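PDB 6EVG: multi-copper Oxidase CueO from Ochrobactrum, which is a laccase-like multicopper oxidase that oxidises lignin model compounds and lignosulfonate, probably passing the electrons through its copper centres to dioxygen. Local coordinates for residues W92-G103 / W115-Q123. Sequence-based numbering, arbitrary orientation.
Sequences WHGLFVPSILDG and WKPEVKIQQ. With EDO (1,2-ethanediol), chain C.
Gln123 grips the backbone of Gly94 and Phe96 with both ends of its side-chain amide. The contact lies in the first cupredoxin-type beta-sandwich domain of this multicopper oxidase. It joins strand 91-93 and the loop after it, in one sheet, to strand 114-120, in the other, and the loop that follows it. Trp92 to Leu95 form a type II turn.

Two hydrogen bonds cross the interface. Gln123 NE2 donates to Gly94 O (2.9 Å), which lies close to the amide plane of Gln123. Phe96 N donates to Gln123 OE1 (2.8 Å) from above the plane of the Gln123 side-chain carbonyl. The side chain of Gln123 leaves with CG between its backbone N and carbonyl carbon (chi1 68°) and then runs extended, which carries the amide to the turn. CB of Gln123 lies over one face of the Phe96 ring, a CH-pi contact, and Arg478 makes a cation-pi contact with the same ring. With an alanine here the amide is gone, and Gly94 O and Phe96 N would probably lose these partners, leaving the turn freer to shift.

Water also bridges the segments. One molecule donates to Phe96 O and Gln123 OE1 and accepts from Gln122 N. A second links Phe96 O to Lys120 O.

The apolar layer is built from branched side chains. Leu95 CD1 meets Ile121 CD1 at 3.7 Å, the two side chains crossing at about a right angle. Val97 CG1 packs on Val119 CG1 at 3.6 Å. Leu101 CD1 reaches Val119 CG2 at 4.2 Å and also touches the carbonyl O of Glu118.

Trp92 and Trp115 meet rim to rim, with planes only 8° apart. Pro117 CD sits over the centre of the Trp115 ring. Trp92 NE1 donates to Leu101 O at 2.9 Å, the oxygen lying in the indole plane, while Trp115 CZ2 approaches that same oxygen to 3.5 Å.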
ATOM      1  N   TRP A  92       7.897  -4.851   5.241  1.00  7.01           N
ATOM      2  CA  TRP A  92       8.473  -3.619   4.705  1.00  7.41           C
ATOM      3  C   TRP A  92       8.059  -3.567   3.218  1.00  7.18           C
ATOM      4  O   TRP A  92       8.788  -4.000   2.321  1.00  8.46           O
ATOM      5  CB  TRP A  92       9.990  -3.586   4.891  1.00  7.70           C
ATOM      6  CG  TRP A  92      10.483  -3.936   6.241  1.00  7.51           C
ATOM      7  CD1 TRP A  92      11.314  -4.956   6.530  1.00  8.23           C
ATOM      8  CD2 TRP A  92      10.213  -3.262   7.482  1.00  8.10           C
ATOM      9  NE1 TRP A  92      11.565  -5.021   7.875  1.00  8.65           N
ATOM     10  CE2 TRP A  92      10.894  -4.005   8.504  1.00  8.11           C
ATOM     11  CE3 TRP A  92       9.477  -2.131   7.862  1.00  8.20           C
ATOM     12  CZ2 TRP A  92      10.825  -3.629   9.842  1.00  9.19           C
ATOM     13  CZ3 TRP A  92       9.404  -1.783   9.187  1.00  8.49           C
ATOM     14  CH2 TRP A  92      10.081  -2.541  10.171  1.00  8.43           C
ATOM     15  N   HIS A  93       6.849  -3.061   3.006  1.00  7.24           N
ATOM     16  CA  HIS A  93       6.121  -3.080   1.711  1.00  7.18           C
ATOM     17  C   HIS A  93       6.691  -2.000   0.792  1.00  7.41           C
ATOM     18  O   HIS A  93       6.341  -0.833   0.897  1.00  8.40           O
ATOM     19  CB  HIS A  93       4.650  -2.905   2.027  1.00  7.19           C
ATOM     20  CG  HIS A  93       3.711  -3.163   0.889  1.00  7.35           C
ATOM     21  ND1 HIS A  93       2.468  -3.739   1.130  1.00  7.58           N
ATOM     22  CD2 HIS A  93       3.806  -2.835  -0.420  1.00  7.92           C
ATOM     23  CE1 HIS A  93       1.822  -3.753  -0.030  1.00  8.23           C
ATOM     24  NE2 HIS A  93       2.590  -3.214  -0.982  1.00  8.28           N
ATOM     25  N   GLY A  94       7.585  -2.439  -0.099  1.00  8.41           N
ATOM     26  CA  GLY A  94       8.319  -1.576  -0.986  1.00  8.70           C
ATOM     27  C   GLY A  94       9.780  -1.413  -0.708  1.00  8.84           C
ATOM     28  O   GLY A  94      10.544  -0.936  -1.536  1.00  9.48           O
ATOM     29  N   LEU A  95      10.218  -1.845   0.484  1.00 10.43           N
ATOM     30  CA  LEU A  95      11.638  -1.795   0.809  1.00  9.93           C
ATOM     31  C   LEU A  95      12.356  -2.958   0.172  1.00 10.03           C
ATOM     32  O   LEU A  95      11.785  -4.055   0.035  1.00 12.89           O
ATOM     33  CB  LEU A  95      11.822  -1.826   2.353  1.00 10.70           C
ATOM     34  CG  LEU A  95      13.106  -1.259   2.893  1.00 11.38           C
ATOM     35  CD1 LEU A  95      13.149   0.276   2.633  1.00 16.72           C
ATOM     36  CD2 LEU A  95      13.252  -1.549   4.364  1.00 11.47           C
ATOM     37  N   PHE A  96      13.597  -2.728  -0.282  1.00  8.67           N
ATOM     38  CA  PHE A  96      14.371  -3.827  -0.907  1.00  9.28           C
ATOM     39  C   PHE A  96      15.269  -4.452   0.162  1.00  9.96           C
ATOM     40  O   PHE A  96      16.285  -3.870   0.568  1.00 10.83           O
ATOM     41  CB  PHE A  96      15.233  -3.349  -2.045  1.00  8.92           C
ATOM     42  CG  PHE A  96      14.533  -2.980  -3.339  1.00  9.06           C
ATOM     43  CD1 PHE A  96      13.193  -2.640  -3.425  1.00  9.62           C
ATOM     44  CD2 PHE A  96      15.288  -2.901  -4.494  1.00 11.43           C
ATOM     45  CE1 PHE A  96      12.626  -2.268  -4.656  1.00  9.77           C
ATOM     46  CE2 PHE A  96      14.712  -2.526  -5.704  1.00 11.69           C
ATOM     47  CZ  PHE A  96      13.391  -2.226  -5.768  1.00 10.63           C
ATOM     48  N   VAL A  97      14.878  -5.659   0.586  1.00  9.45           N
ATOM     49  CA  VAL A  97      15.645  -6.443   1.572  1.00  9.75           C
ATOM     50  C   VAL A  97      15.587  -7.912   1.194  1.00  9.44           C
ATOM     51  O   VAL A  97      14.591  -8.378   0.641  1.00 10.30           O
ATOM     52  CB  VAL A  97      15.126  -6.253   3.022  1.00 10.24           C
ATOM     53  CG1 VAL A  97      15.404  -4.861   3.540  1.00 12.58           C
ATOM     54  CG2 VAL A  97      13.659  -6.645   3.183  1.00 11.40           C
ATOM     55  N   PRO A  98      16.596  -8.667   1.614  1.00 10.02           N
ATOM     56  CA  PRO A  98      16.445 -10.126   1.583  1.00 10.63           C
ATOM     57  C   PRO A  98      15.368 -10.557   2.565  1.00  9.32           C
ATOM     58  O   PRO A  98      15.077  -9.851   3.527  1.00  9.37           O
ATOM     59  CB  PRO A  98      17.815 -10.668   1.999  1.00 12.81           C
ATOM     60  CG  PRO A  98      18.432  -9.566   2.733  1.00 14.26           C
ATOM     61  CD  PRO A  98      17.854  -8.259   2.228  1.00 10.88           C
ATOM     62  N   SER A  99      14.793 -11.739   2.320  1.00  9.39           N
ATOM     63  CA  SER A  99      13.638 -12.148   3.109  1.00  9.23           C
ATOM     64  C   SER A  99      13.938 -12.319   4.588  1.00  9.31           C
ATOM     65  O   SER A  99      13.031 -12.154   5.397  1.00 10.04           O
ATOM     66  CB  SER A  99      13.006 -13.417   2.560  1.00  9.94           C
ATOM     67  OG  SER A  99      13.885 -14.532   2.804  1.00 10.73           O
ATOM     68  N   ILE A 100      15.175 -12.583   4.952  1.00  9.73           N
ATOM     69  CA  ILE A 100      15.515 -12.723   6.378  1.00 11.26           C
ATOM     70  C   ILE A 100      15.369 -11.413   7.146  1.00  9.78           C
ATOM     71  O   ILE A 100      15.404 -11.442   8.373  1.00 12.66           O
ATOM     72  CB  ILE A 100      16.960 -13.257   6.549  1.00 13.03           C
ATOM     73  CG1 ILE A 100      18.021 -12.379   5.927  1.00 14.39           C
ATOM     74  CG2 ILE A 100      16.987 -14.746   6.152  1.00 14.86           C
ATOM     75  CD1 ILE A 100      19.448 -12.682   6.430  1.00 17.35           C
ATOM     76  N   LEU A 101      15.235 -10.259   6.466  1.00  8.97           N
ATOM     77  CA  LEU A 101      15.047  -8.958   7.121  1.00  8.98           C
ATOM     78  C   LEU A 101      13.598  -8.477   7.073  1.00  9.14           C
ATOM     79  O   LEU A 101      13.333  -7.350   7.543  1.00 10.81           O
ATOM     80  CB  LEU A 101      15.952  -7.907   6.515  1.00  9.47           C
ATOM     81  CG  LEU A 101      17.418  -8.266   6.464  1.00 11.02           C
ATOM     82  CD1 LEU A 101      18.261  -7.156   5.880  1.00 11.56           C
ATOM     83  CD2 LEU A 101      17.978  -8.663   7.771  1.00 15.04           C
ATOM     84  N   ASP A 102      12.691  -9.300   6.532  1.00  8.93           N
ATOM     85  CA  ASP A 102      11.290  -8.902   6.388  1.00  8.69           C
ATOM     86  C   ASP A 102      10.401  -9.719   7.285  1.00  8.88           C
ATOM     87  O   ASP A 102      10.790 -10.809   7.725  1.00 10.89           O
ATOM     88  CB  ASP A 102      10.887  -9.068   4.914  1.00  9.28           C
ATOM     89  CG  ASP A 102       9.698  -8.187   4.476  1.00 10.53           C
ATOM     90  OD1 ASP A 102       9.216  -7.401   5.299  1.00 11.05           O
ATOM     91  OD2 ASP A 102       9.276  -8.355   3.314  1.00 12.33           O
ATOM     92  N   GLY A 103       9.222  -9.197   7.598  1.00  9.23           N
ATOM     93  CA  GLY A 103       8.301  -9.843   8.522  1.00 10.01           C
ATOM     94  C   GLY A 103       7.147 -10.553   7.817  1.00 10.20           C
ATOM     95  O   GLY A 103       6.617 -10.066   6.805  1.00 12.94           O
ATOM     96  N   TRP A 115      12.089  -7.243  17.713  1.00  9.32           N
ATOM     97  CA  TRP A 115      12.717  -7.733  16.461  1.00  9.17           C
ATOM     98  C   TRP A 115      13.446  -6.542  15.887  1.00  8.86           C
ATOM     99  O   TRP A 115      12.815  -5.488  15.671  1.00  9.85           O
ATOM    100  CB  TRP A 115      11.601  -8.210  15.515  1.00 10.55           C
ATOM    101  CG  TRP A 115      12.013  -8.593  14.128  1.00 11.66           C
ATOM    102  CD1 TRP A 115      12.882  -9.528  13.776  1.00 13.45           C
ATOM    103  CD2 TRP A 115      11.437  -8.079  12.885  1.00 11.92           C
ATOM    104  NE1 TRP A 115      12.935  -9.611  12.358  1.00 12.77           N
ATOM    105  CE2 TRP A 115      12.019  -8.751  11.816  1.00 13.54           C
ATOM    106  CE3 TRP A 115      10.504  -7.073  12.610  1.00 13.24           C
ATOM    107  CZ2 TRP A 115      11.658  -8.460  10.454  1.00 12.34           C
ATOM    108  CZ3 TRP A 115      10.156  -6.784  11.300  1.00 13.82           C
ATOM    109  CH2 TRP A 115      10.710  -7.478  10.265  1.00 14.66           C
ATOM    110  N   LYS A 116      14.749  -6.683  15.641  1.00  9.33           N
ATOM    111  CA  LYS A 116      15.574  -5.525  15.308  1.00  9.20           C
ATOM    112  C   LYS A 116      16.433  -5.758  14.069  1.00  9.10           C
ATOM    113  O   LYS A 116      17.696  -5.769  14.121  1.00 10.14           O
ATOM    114  CB  LYS A 116      16.453  -5.160  16.496  1.00 10.74           C
ATOM    115  CG  LYS A 116      15.689  -4.925  17.775  1.00 11.67           C
ATOM    116  CD  LYS A 116      16.546  -4.490  18.937  1.00 15.75           C
ATOM    117  CE  LYS A 116      15.741  -4.269  20.200  1.00 20.04           C
ATOM    118  NZ  LYS A 116      16.543  -3.701  21.314  1.00 26.35           N
ATOM    119  N   PRO A 117      15.816  -6.033  12.918  1.00  8.98           N
ATOM    120  CA  PRO A 117      16.580  -6.222  11.687  1.00  8.91           C
ATOM    121  C   PRO A 117      17.399  -4.972  11.316  1.00  8.57           C
ATOM    122  O   PRO A 117      16.925  -3.833  11.491  1.00  9.97           O
ATOM    123  CB  PRO A 117      15.507  -6.505  10.640  1.00  9.67           C
ATOM    124  CG  PRO A 117      14.296  -5.828  11.188  1.00  9.50           C
ATOM    125  CD  PRO A 117      14.354  -6.041  12.677  1.00  9.02           C
ATOM    126  N   GLU A 118      18.584  -5.208  10.794  1.00  8.71           N
ATOM    127  CA  GLU A 118      19.474  -4.155  10.354  1.00  8.72           C
ATOM    128  C   GLU A 118      19.536  -4.143   8.837  1.00  9.33           C
ATOM    129  O   GLU A 118      19.931  -5.131   8.224  1.00 10.96           O
ATOM    130  CB  GLU A 118      20.866  -4.394  10.931  1.00  9.62           C
ATOM    131  CG  GLU A 118      20.862  -4.385  12.452  1.00 10.42           C
ATOM    132  CD  GLU A 118      22.181  -4.726  13.097  1.00 10.63           C
ATOM    133  OE1 GLU A 118      23.206  -4.877  12.393  1.00 11.47           O
ATOM    134  OE2 GLU A 118      22.175  -4.765  14.365  1.00 12.36           O
ATOM    135  N   VAL A 119      19.116  -3.046   8.248  1.00  9.77           N
ATOM    136  CA  VAL A 119      18.956  -2.914   6.781  1.00 10.23           C
ATOM    137  C   VAL A 119      19.913  -1.915   6.218  1.00 10.40           C
ATOM    138  O   VAL A 119      20.038  -0.809   6.722  1.00 13.55           O
ATOM    139  CB  VAL A 119      17.491  -2.513   6.428  1.00 11.82           C
ATOM    140  CG1 VAL A 119      17.355  -2.235   4.962  1.00 16.27           C
ATOM    141  CG2 VAL A 119      16.505  -3.533   6.981  1.00 11.38           C
ATOM    142  N   LYS A 120      20.502  -2.264   5.091  1.00 10.25           N
ATOM    143  CA  LYS A 120      21.347  -1.382   4.319  1.00 10.49           C
ATOM    144  C   LYS A 120      20.573  -0.998   3.076  1.00 10.37           C
ATOM    145  O   LYS A 120      20.325  -1.847   2.196  1.00 12.40           O
ATOM    146  CB  LYS A 120      22.659  -2.091   3.996  1.00 13.39           C
ATOM    147  CG  LYS A 120      23.665  -1.159   3.335  1.00 15.35           C
ATOM    148  CD  LYS A 120      24.968  -1.856   2.924  1.00 15.53           C
ATOM    149  CE  LYS A 120      25.832  -2.246   4.045  1.00 15.53           C
ATOM    150  NZ  LYS A 120      27.105  -2.842   3.574  1.00 14.71           N
ATOM    151  N   ILE A 121      20.159   0.242   2.989  1.00  9.66           N
ATOM    152  CA  ILE A 121      19.251   0.707   1.916  1.00  9.92           C
ATOM    153  C   ILE A 121      20.005   0.925   0.611  1.00  9.82           C
ATOM    154  O   ILE A 121      20.993   1.646   0.591  1.00 10.72           O
ATOM    155  CB  ILE A 121      18.572   2.005   2.362  1.00 10.98           C
ATOM    156  CG1 ILE A 121      17.820   1.862   3.708  1.00 13.47           C
ATOM    157  CG2 ILE A 121      17.672   2.519   1.262  1.00 11.73           C
ATOM    158  CD1 ILE A 121      16.652   0.950   3.721  1.00 17.01           C
ATOM    159  N   GLN A 122      19.499   0.294  -0.464  1.00  9.66           N
ATOM    160  CA  GLN A 122      20.054   0.575  -1.806  1.00  9.80           C
ATOM    161  C   GLN A 122      18.949   0.262  -2.800  1.00  8.69           C
ATOM    162  O   GLN A 122      18.710  -0.880  -3.174  1.00 10.50           O
ATOM    163  CB  GLN A 122      21.320  -0.228  -2.086  1.00 10.86           C
ATOM    164  CG  GLN A 122      21.946   0.171  -3.410  1.00 11.42           C
ATOM    165  CD  GLN A 122      23.186  -0.564  -3.802  1.00 11.80           C
ATOM    166  OE1 GLN A 122      24.045  -0.914  -2.970  1.00 12.83           O
ATOM    167  NE2 GLN A 122      23.348  -0.806  -5.108  1.00 12.75           N
ATOM    168  N   GLN A 123      18.197   1.307  -3.189  1.00  8.69           N
ATOM    169  CA  GLN A 123      17.039   1.135  -4.056  1.00  8.50           C
ATOM    170  C   GLN A 123      16.626   2.487  -4.618  1.00  8.44           C
ATOM    171  O   GLN A 123      16.979   3.532  -4.055  1.00  9.92           O
ATOM    172  CB  GLN A 123      15.870   0.478  -3.324  1.00  8.22           C
ATOM    173  CG  GLN A 123      15.262   1.363  -2.249  1.00  8.22           C
ATOM    174  CD  GLN A 123      14.224   0.592  -1.486  1.00  8.83           C
ATOM    175  OE1 GLN A 123      14.516  -0.080  -0.489  1.00  8.78           O
ATOM    176  NE2 GLN A 123      12.983   0.620  -1.989  1.00  9.30           N
TER
HETATM  177  C1  EDO C 602       8.253 -11.651   3.748  1.00 14.16           C
HETATM  178  O1  EDO C 602       8.030 -10.712   2.690  1.00 13.52           O
HETATM  179  C2  EDO C 602       7.070 -12.370   4.256  1.00 15.15           C
HETATM  180  O2  EDO C 602       5.981 -11.468   4.512  1.00 14.81           O
HETATM  181  O   HOH W   1      17.071  -1.099   0.145  1.00 10.77           O
HETATM  182  O   HOH W   2      18.900  -4.154   1.506  1.00 19.67           O
HETATM  183  O   HOH W   3      14.645 -11.402  10.964  1.00 16.28           O